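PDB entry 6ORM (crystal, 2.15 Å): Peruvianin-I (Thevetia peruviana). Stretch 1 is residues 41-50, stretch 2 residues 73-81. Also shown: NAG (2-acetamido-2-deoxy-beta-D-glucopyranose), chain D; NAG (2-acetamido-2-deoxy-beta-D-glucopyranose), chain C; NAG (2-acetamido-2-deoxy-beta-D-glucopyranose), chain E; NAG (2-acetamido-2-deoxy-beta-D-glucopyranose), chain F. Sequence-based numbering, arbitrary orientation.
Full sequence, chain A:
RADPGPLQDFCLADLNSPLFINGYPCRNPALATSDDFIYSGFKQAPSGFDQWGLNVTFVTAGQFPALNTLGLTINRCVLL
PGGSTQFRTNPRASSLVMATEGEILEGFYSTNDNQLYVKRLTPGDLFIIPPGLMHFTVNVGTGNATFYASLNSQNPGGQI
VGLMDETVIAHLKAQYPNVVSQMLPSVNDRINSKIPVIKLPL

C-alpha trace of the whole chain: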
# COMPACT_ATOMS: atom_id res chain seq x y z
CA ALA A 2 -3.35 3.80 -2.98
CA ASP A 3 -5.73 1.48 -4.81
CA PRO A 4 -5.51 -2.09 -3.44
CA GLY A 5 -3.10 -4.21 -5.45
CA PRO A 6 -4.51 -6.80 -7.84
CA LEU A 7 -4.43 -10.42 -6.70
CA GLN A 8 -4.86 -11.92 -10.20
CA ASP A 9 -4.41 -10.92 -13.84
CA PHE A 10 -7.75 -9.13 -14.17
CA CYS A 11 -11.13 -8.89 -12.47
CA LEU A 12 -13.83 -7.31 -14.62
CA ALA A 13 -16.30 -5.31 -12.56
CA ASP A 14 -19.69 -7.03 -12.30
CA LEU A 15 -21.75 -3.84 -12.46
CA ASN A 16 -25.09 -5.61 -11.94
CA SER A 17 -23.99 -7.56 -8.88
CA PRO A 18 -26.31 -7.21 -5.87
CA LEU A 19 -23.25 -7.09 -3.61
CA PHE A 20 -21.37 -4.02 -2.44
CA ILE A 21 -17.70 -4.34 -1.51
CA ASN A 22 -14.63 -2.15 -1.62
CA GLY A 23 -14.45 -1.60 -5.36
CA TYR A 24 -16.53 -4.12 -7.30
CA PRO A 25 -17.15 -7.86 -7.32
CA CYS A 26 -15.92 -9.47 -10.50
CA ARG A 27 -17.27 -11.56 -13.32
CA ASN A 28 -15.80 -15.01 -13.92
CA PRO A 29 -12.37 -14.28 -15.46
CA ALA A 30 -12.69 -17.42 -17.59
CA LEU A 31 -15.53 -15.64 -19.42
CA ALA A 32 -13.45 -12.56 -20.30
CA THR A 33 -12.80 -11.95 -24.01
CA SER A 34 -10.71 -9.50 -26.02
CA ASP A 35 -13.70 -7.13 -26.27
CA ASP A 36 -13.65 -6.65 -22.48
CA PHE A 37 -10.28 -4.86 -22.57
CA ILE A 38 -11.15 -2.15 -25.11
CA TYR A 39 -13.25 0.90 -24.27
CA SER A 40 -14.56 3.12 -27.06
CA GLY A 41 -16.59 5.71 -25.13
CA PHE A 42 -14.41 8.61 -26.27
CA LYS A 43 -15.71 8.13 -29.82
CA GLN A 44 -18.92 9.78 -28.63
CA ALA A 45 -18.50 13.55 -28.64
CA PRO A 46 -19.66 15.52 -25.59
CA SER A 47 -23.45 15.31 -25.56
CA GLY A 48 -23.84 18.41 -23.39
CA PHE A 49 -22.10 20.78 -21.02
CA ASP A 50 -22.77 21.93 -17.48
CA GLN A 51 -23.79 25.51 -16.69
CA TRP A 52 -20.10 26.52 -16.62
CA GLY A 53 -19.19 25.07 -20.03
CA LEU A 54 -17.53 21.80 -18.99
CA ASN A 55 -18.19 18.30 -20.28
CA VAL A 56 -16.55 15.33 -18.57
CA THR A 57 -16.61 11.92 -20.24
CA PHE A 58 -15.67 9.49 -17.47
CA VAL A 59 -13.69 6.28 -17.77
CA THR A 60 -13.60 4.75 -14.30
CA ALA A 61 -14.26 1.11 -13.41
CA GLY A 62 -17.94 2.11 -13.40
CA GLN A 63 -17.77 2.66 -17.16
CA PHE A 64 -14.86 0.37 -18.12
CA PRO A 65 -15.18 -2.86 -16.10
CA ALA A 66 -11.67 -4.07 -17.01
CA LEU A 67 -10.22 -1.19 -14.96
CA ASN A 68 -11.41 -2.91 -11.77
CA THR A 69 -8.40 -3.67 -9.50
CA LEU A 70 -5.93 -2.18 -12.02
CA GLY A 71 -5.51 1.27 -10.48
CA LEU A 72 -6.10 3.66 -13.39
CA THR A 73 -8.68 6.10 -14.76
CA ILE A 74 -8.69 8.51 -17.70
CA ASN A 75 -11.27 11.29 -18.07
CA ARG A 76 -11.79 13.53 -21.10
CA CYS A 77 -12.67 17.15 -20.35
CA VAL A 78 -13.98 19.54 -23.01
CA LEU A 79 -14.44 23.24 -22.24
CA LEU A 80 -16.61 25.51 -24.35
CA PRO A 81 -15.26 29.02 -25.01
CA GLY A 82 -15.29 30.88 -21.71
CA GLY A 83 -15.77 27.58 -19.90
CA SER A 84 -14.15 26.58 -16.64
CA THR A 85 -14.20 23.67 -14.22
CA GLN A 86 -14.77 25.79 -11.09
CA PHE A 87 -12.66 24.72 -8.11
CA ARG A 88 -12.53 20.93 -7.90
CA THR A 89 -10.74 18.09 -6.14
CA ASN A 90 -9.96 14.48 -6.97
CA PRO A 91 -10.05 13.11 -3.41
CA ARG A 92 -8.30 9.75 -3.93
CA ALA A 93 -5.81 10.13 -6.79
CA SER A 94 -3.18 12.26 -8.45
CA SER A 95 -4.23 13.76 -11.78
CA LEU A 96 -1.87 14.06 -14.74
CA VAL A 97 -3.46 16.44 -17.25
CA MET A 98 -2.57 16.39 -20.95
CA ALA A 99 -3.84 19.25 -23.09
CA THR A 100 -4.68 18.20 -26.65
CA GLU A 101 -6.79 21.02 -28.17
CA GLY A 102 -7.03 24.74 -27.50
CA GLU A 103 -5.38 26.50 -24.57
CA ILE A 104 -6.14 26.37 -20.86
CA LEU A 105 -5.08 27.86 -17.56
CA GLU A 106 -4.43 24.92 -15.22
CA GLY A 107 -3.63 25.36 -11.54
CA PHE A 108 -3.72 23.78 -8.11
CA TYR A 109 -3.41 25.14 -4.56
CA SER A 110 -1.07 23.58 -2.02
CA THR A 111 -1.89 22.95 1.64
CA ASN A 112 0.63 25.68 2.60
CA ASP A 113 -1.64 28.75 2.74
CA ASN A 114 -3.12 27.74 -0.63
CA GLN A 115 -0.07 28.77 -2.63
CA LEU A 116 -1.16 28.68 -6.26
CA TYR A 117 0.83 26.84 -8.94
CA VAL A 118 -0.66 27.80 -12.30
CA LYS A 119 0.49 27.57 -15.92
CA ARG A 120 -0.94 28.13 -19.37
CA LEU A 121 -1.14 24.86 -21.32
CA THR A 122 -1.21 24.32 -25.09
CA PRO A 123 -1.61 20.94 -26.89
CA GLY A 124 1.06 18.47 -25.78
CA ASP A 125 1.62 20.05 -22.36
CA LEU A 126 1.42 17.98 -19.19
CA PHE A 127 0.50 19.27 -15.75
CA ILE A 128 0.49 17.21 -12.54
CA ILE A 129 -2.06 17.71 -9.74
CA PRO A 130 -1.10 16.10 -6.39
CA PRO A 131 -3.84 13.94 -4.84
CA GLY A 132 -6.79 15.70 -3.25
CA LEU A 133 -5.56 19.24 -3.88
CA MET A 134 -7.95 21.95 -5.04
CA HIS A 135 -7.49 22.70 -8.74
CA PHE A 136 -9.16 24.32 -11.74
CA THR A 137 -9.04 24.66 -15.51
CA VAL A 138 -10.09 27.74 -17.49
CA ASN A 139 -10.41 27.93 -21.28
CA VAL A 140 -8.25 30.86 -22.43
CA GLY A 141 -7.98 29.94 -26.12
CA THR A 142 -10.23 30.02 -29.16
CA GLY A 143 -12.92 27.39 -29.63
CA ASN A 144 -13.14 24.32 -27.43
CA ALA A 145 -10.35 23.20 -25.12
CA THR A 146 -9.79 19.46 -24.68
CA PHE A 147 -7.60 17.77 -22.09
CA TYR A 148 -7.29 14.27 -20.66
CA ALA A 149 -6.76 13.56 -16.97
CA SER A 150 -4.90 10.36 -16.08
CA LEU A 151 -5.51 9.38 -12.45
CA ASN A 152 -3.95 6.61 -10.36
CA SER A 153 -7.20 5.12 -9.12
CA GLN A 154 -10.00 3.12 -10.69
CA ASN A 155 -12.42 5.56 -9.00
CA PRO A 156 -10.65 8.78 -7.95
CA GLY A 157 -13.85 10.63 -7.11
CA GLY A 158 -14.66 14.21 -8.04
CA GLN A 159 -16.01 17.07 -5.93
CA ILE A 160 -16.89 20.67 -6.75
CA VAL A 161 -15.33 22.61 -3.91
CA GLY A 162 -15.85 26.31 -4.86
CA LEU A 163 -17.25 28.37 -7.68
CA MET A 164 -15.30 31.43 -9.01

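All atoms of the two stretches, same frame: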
# COMPACT_ATOMS: atom_id res chain seq x y z
N GLY A 41 -15.69 4.62 -25.49
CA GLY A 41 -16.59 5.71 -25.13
C GLY A 41 -16.17 7.07 -25.66
O GLY A 41 -17.03 7.91 -25.95
N PHE A 42 -14.87 7.30 -25.81
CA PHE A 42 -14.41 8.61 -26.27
C PHE A 42 -14.78 8.89 -27.72
O PHE A 42 -14.66 10.04 -28.15
CB PHE A 42 -12.89 8.73 -26.12
CG PHE A 42 -12.43 8.92 -24.71
CD1 PHE A 42 -13.30 9.40 -23.74
CD2 PHE A 42 -11.13 8.63 -24.35
CE1 PHE A 42 -12.87 9.58 -22.44
CE2 PHE A 42 -10.69 8.80 -23.05
CZ PHE A 42 -11.56 9.28 -22.09
N LYS A 43 -15.24 7.89 -28.46
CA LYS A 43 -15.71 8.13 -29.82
C LYS A 43 -17.02 8.90 -29.85
O LYS A 43 -17.37 9.47 -30.89
CB LYS A 43 -15.84 6.81 -30.58
CG LYS A 43 -14.50 6.21 -30.90
CD LYS A 43 -14.59 5.25 -32.05
CE LYS A 43 -13.23 4.73 -32.39
NZ LYS A 43 -13.05 3.33 -31.93
N GLN A 44 -17.76 8.91 -28.75
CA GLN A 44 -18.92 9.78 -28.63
C GLN A 44 -18.46 11.16 -28.19
O GLN A 44 -17.83 11.30 -27.12
CB GLN A 44 -19.93 9.18 -27.67
CG GLN A 44 -20.03 7.67 -27.82
CD GLN A 44 -20.94 7.02 -26.80
OE1 GLN A 44 -21.70 7.70 -26.10
NE2 GLN A 44 -20.85 5.70 -26.69
N ALA A 45 -18.78 12.17 -28.99
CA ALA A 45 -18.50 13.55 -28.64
C ALA A 45 -19.28 13.94 -27.38
O ALA A 45 -20.24 13.27 -27.01
CB ALA A 45 -18.86 14.47 -29.80
N PRO A 46 -18.85 15.00 -26.70
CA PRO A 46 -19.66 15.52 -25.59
C PRO A 46 -21.10 15.73 -26.02
O PRO A 46 -21.37 16.37 -27.04
CB PRO A 46 -18.97 16.84 -25.24
CG PRO A 46 -17.54 16.60 -25.61
CD PRO A 46 -17.60 15.76 -26.86
N SER A 47 -22.03 15.18 -25.25
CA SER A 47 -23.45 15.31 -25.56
C SER A 47 -24.07 16.53 -24.92
O SER A 47 -25.23 16.86 -25.21
CB SER A 47 -24.21 14.05 -25.11
OG SER A 47 -24.04 13.84 -23.72
N GLY A 48 -23.33 17.22 -24.06
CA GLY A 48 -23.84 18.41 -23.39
C GLY A 48 -22.76 18.94 -22.47
O GLY A 48 -21.69 18.35 -22.31
N PHE A 49 -23.05 20.10 -21.89
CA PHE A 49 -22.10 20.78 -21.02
C PHE A 49 -22.85 21.28 -19.79
O PHE A 49 -24.05 21.54 -19.85
CB PHE A 49 -21.41 21.94 -21.74
CG PHE A 49 -20.55 21.51 -22.89
CD1 PHE A 49 -21.10 21.24 -24.14
CD2 PHE A 49 -19.18 21.36 -22.73
CE1 PHE A 49 -20.31 20.84 -25.19
CE2 PHE A 49 -18.38 20.95 -23.79
CZ PHE A 49 -18.95 20.69 -25.02
N ASP A 50 -22.13 21.39 -18.67
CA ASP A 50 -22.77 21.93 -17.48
C ASP A 50 -22.90 23.44 -17.63
O ASP A 50 -22.45 24.04 -18.60
CB ASP A 50 -22.00 21.51 -16.22
CG ASP A 50 -20.57 22.06 -16.16
OD1 ASP A 50 -20.22 23.01 -16.90
OD2 ASP A 50 -19.77 21.53 -15.35
N THR A 73 -7.52 5.44 -14.19
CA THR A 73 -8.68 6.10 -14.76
C THR A 73 -8.17 7.16 -15.74
O THR A 73 -7.13 7.77 -15.51
CB THR A 73 -9.55 6.76 -13.67
OG1 THR A 73 -10.38 5.77 -13.04
CG2 THR A 73 -10.45 7.86 -14.24
N ILE A 74 -8.91 7.36 -16.83
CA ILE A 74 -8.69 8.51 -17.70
C ILE A 74 -10.04 9.18 -17.96
O ILE A 74 -11.02 8.50 -18.27
CB ILE A 74 -7.98 8.13 -19.01
CG1 ILE A 74 -7.60 9.39 -19.80
CG2 ILE A 74 -8.81 7.18 -19.86
CD1 ILE A 74 -6.65 9.13 -20.95
N ASN A 75 -10.08 10.50 -17.80
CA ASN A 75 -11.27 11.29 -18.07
C ASN A 75 -10.96 12.30 -19.16
O ASN A 75 -9.89 12.91 -19.17
CB ASN A 75 -11.76 12.02 -16.81
CG ASN A 75 -12.21 11.07 -15.72
OD1 ASN A 75 -12.75 9.99 -15.99
ND2 ASN A 75 -12.00 11.46 -14.47
N ARG A 76 -11.90 12.49 -20.09
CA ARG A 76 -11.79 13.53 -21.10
C ARG A 76 -12.62 14.73 -20.67
O ARG A 76 -13.80 14.59 -20.34
CB ARG A 76 -12.26 13.03 -22.47
CG ARG A 76 -12.12 14.08 -23.56
CD ARG A 76 -12.81 13.68 -24.86
NE ARG A 76 -14.26 13.55 -24.70
CZ ARG A 76 -15.04 12.85 -25.51
NH1 ARG A 76 -14.53 12.23 -26.56
NH2 ARG A 76 -16.35 12.79 -25.28
N CYS A 77 -12.01 15.91 -20.70
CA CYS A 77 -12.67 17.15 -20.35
C CYS A 77 -12.66 18.07 -21.56
O CYS A 77 -11.60 18.32 -22.14
CB CYS A 77 -12.00 17.82 -19.15
SG CYS A 77 -11.94 16.83 -17.63
N VAL A 78 -13.84 18.57 -21.93
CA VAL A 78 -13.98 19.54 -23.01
C VAL A 78 -14.60 20.80 -22.43
O VAL A 78 -15.62 20.74 -21.73
CB VAL A 78 -14.83 18.98 -24.16
CG1 VAL A 78 -15.02 20.02 -25.25
CG2 VAL A 78 -14.19 17.71 -24.73
N LEU A 79 -13.99 21.94 -22.72
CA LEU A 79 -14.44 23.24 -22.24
C LEU A 79 -14.89 24.07 -23.42
O LEU A 79 -14.11 24.30 -24.36
CB LEU A 79 -13.33 23.96 -21.47
CG LEU A 79 -12.96 23.41 -20.09
CD1 LEU A 79 -11.70 24.09 -19.57
CD2 LEU A 79 -14.11 23.60 -19.11
N LEU A 80 -16.14 24.53 -23.39
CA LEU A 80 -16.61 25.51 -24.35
C LEU A 80 -15.80 26.80 -24.19
O LEU A 80 -15.12 26.99 -23.19
CB LEU A 80 -18.10 25.78 -24.14
CG LEU A 80 -19.03 24.59 -24.38
CD1 LEU A 80 -20.44 24.93 -23.93
CD2 LEU A 80 -19.02 24.19 -25.85
N PRO A 81 -15.85 27.68 -25.19
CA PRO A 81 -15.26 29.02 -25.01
C PRO A 81 -15.81 29.67 -23.75
O PRO A 81 -17.01 29.60 -23.46
CB PRO A 81 -15.69 29.76 -26.28
CG PRO A 81 -15.82 28.69 -27.30
CD PRO A 81 -16.34 27.48 -26.57
C1 NAG D . -20.55 14.74 -21.55
C2 NAG D . -21.93 14.53 -20.95
C3 NAG D . -22.14 13.05 -20.66
C4 NAG D . -21.82 12.20 -21.89
C5 NAG D . -20.49 12.60 -22.53
C6 NAG D . -20.24 11.92 -23.86
C7 NAG D . -22.99 16.31 -19.64
C8 NAG D . -23.03 17.02 -18.32
N2 NAG D . -22.10 15.32 -19.74
O3 NAG D . -23.49 12.84 -20.26
O4 NAG D . -21.68 10.84 -21.49
O5 NAG D . -20.45 14.02 -22.76
O6 NAG D . -21.18 12.32 -24.85
O7 NAG D . -23.72 16.63 -20.57
C1 NAG C . -22.88 10.10 -21.70
C2 NAG C . -22.49 8.64 -21.56
C3 NAG C . -23.71 7.73 -21.64
C4 NAG C . -24.79 8.19 -20.66
C5 NAG C . -25.10 9.66 -20.90
C6 NAG C . -26.10 10.23 -19.93
C7 NAG C . -20.20 8.18 -22.33
C8 NAG C . -19.35 7.78 -23.50
N2 NAG C . -21.51 8.26 -22.57
O3 NAG C . -23.30 6.40 -21.34
O4 NAG C . -25.98 7.43 -20.82
O5 NAG C . -23.89 10.43 -20.76
O6 NAG C . -25.52 10.45 -18.65
O7 NAG C . -19.72 8.41 -21.23
C1 NAG E . -17.31 22.10 -29.04
C2 NAG E . -17.55 22.47 -30.50
C3 NAG E . -19.02 22.27 -30.87
C4 NAG E . -19.46 20.84 -30.53
C5 NAG E . -19.13 20.53 -29.07
C6 NAG E . -19.38 19.08 -28.71
C7 NAG E . -16.12 24.10 -31.64
C8 NAG E . -15.79 25.55 -31.82
N2 NAG E . -17.11 23.82 -30.78
O3 NAG E . -19.23 22.53 -32.25
O4 NAG E . -20.86 20.71 -30.76
O5 NAG E . -17.74 20.76 -28.81
O6 NAG E . -18.42 18.23 -29.34
O7 NAG E . -15.53 23.21 -32.25
C1 NAG F . -21.23 19.54 -31.52
C2 NAG F . -22.76 19.37 -31.32
C3 NAG F . -23.36 18.31 -32.27
C4 NAG F . -22.78 18.36 -33.68
C5 NAG F . -21.26 18.46 -33.61
C6 NAG F . -20.59 18.54 -34.95
C7 NAG F . -23.37 19.87 -28.98
C8 NAG F . -23.60 19.28 -27.62
N2 NAG F . -23.03 19.00 -29.94
O3 NAG F . -24.76 18.53 -32.34
O4 NAG F . -23.15 17.16 -34.36
O5 NAG F . -20.94 19.65 -32.89
O6 NAG F . -20.24 19.88 -35.29
O7 NAG F . -23.48 21.07 -29.20

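Stretch 2 runs as a strand from Thr73 to Leu79, and its alternation sets the relief of this contact. The CA-to-CB bonds of Ile74, Arg76 and Val78 point toward stretch 1, as does that of Leu80 just beyond the strand, whereas those of Asn75, Cys77 and Leu79 point away. Four side chains thus form a ridge, over which stretch 1, a short 3-10 segment (41-43) followed by loop, lies; 495 Å² is buried, both sides summed.

The Phe42 ring fills the space over the first part of the ridge. Its CA-to-CB bond points sideways, but chi1 of -74° (m) carries the ring inward: CE2 lies 4.0 Å from Ile74 CG2, and CE1 3.5 Å from Arg76 CB. The ring meets Arg76 CB obliquely.

Arg76 is the longest projection, and its guanidinium occupies a slot. Phe42 CD1 covers one face and Pro46 CD the opposite face, the latter 3.6 Å from Arg76 NH2. At the edge, near the guanidinium plane, lies Gln44 O, to which Arg76 NH2 donates at 2.8 Å with an N-H...O angle of 173°, nearly linear. Arg76 NH1 reaches Phe42 O at 2.7 Å, but the 127° angle marks that bond as weak. Both acceptors are backbone carbonyls, while side-chain atoms of Phe42 and Pro46 cover the faces. The 3-10 segment is itself tied by Gln44 N to Gly41 O, 3.1 Å.

Further along, the Pro46 ring packs on Val78, CG to CG2 at 3.6 Å. Phe49 then spans Val78 and Leu80. Its edge faces the strand, with CE2 3.5 Å from Val78 O and 3.8 Å from Val78 CG1, while one face receives Leu80: Leu80 CG sits 3.6 Å from the ring centroid of Phe49, 9° off the normal, a CH-pi contact.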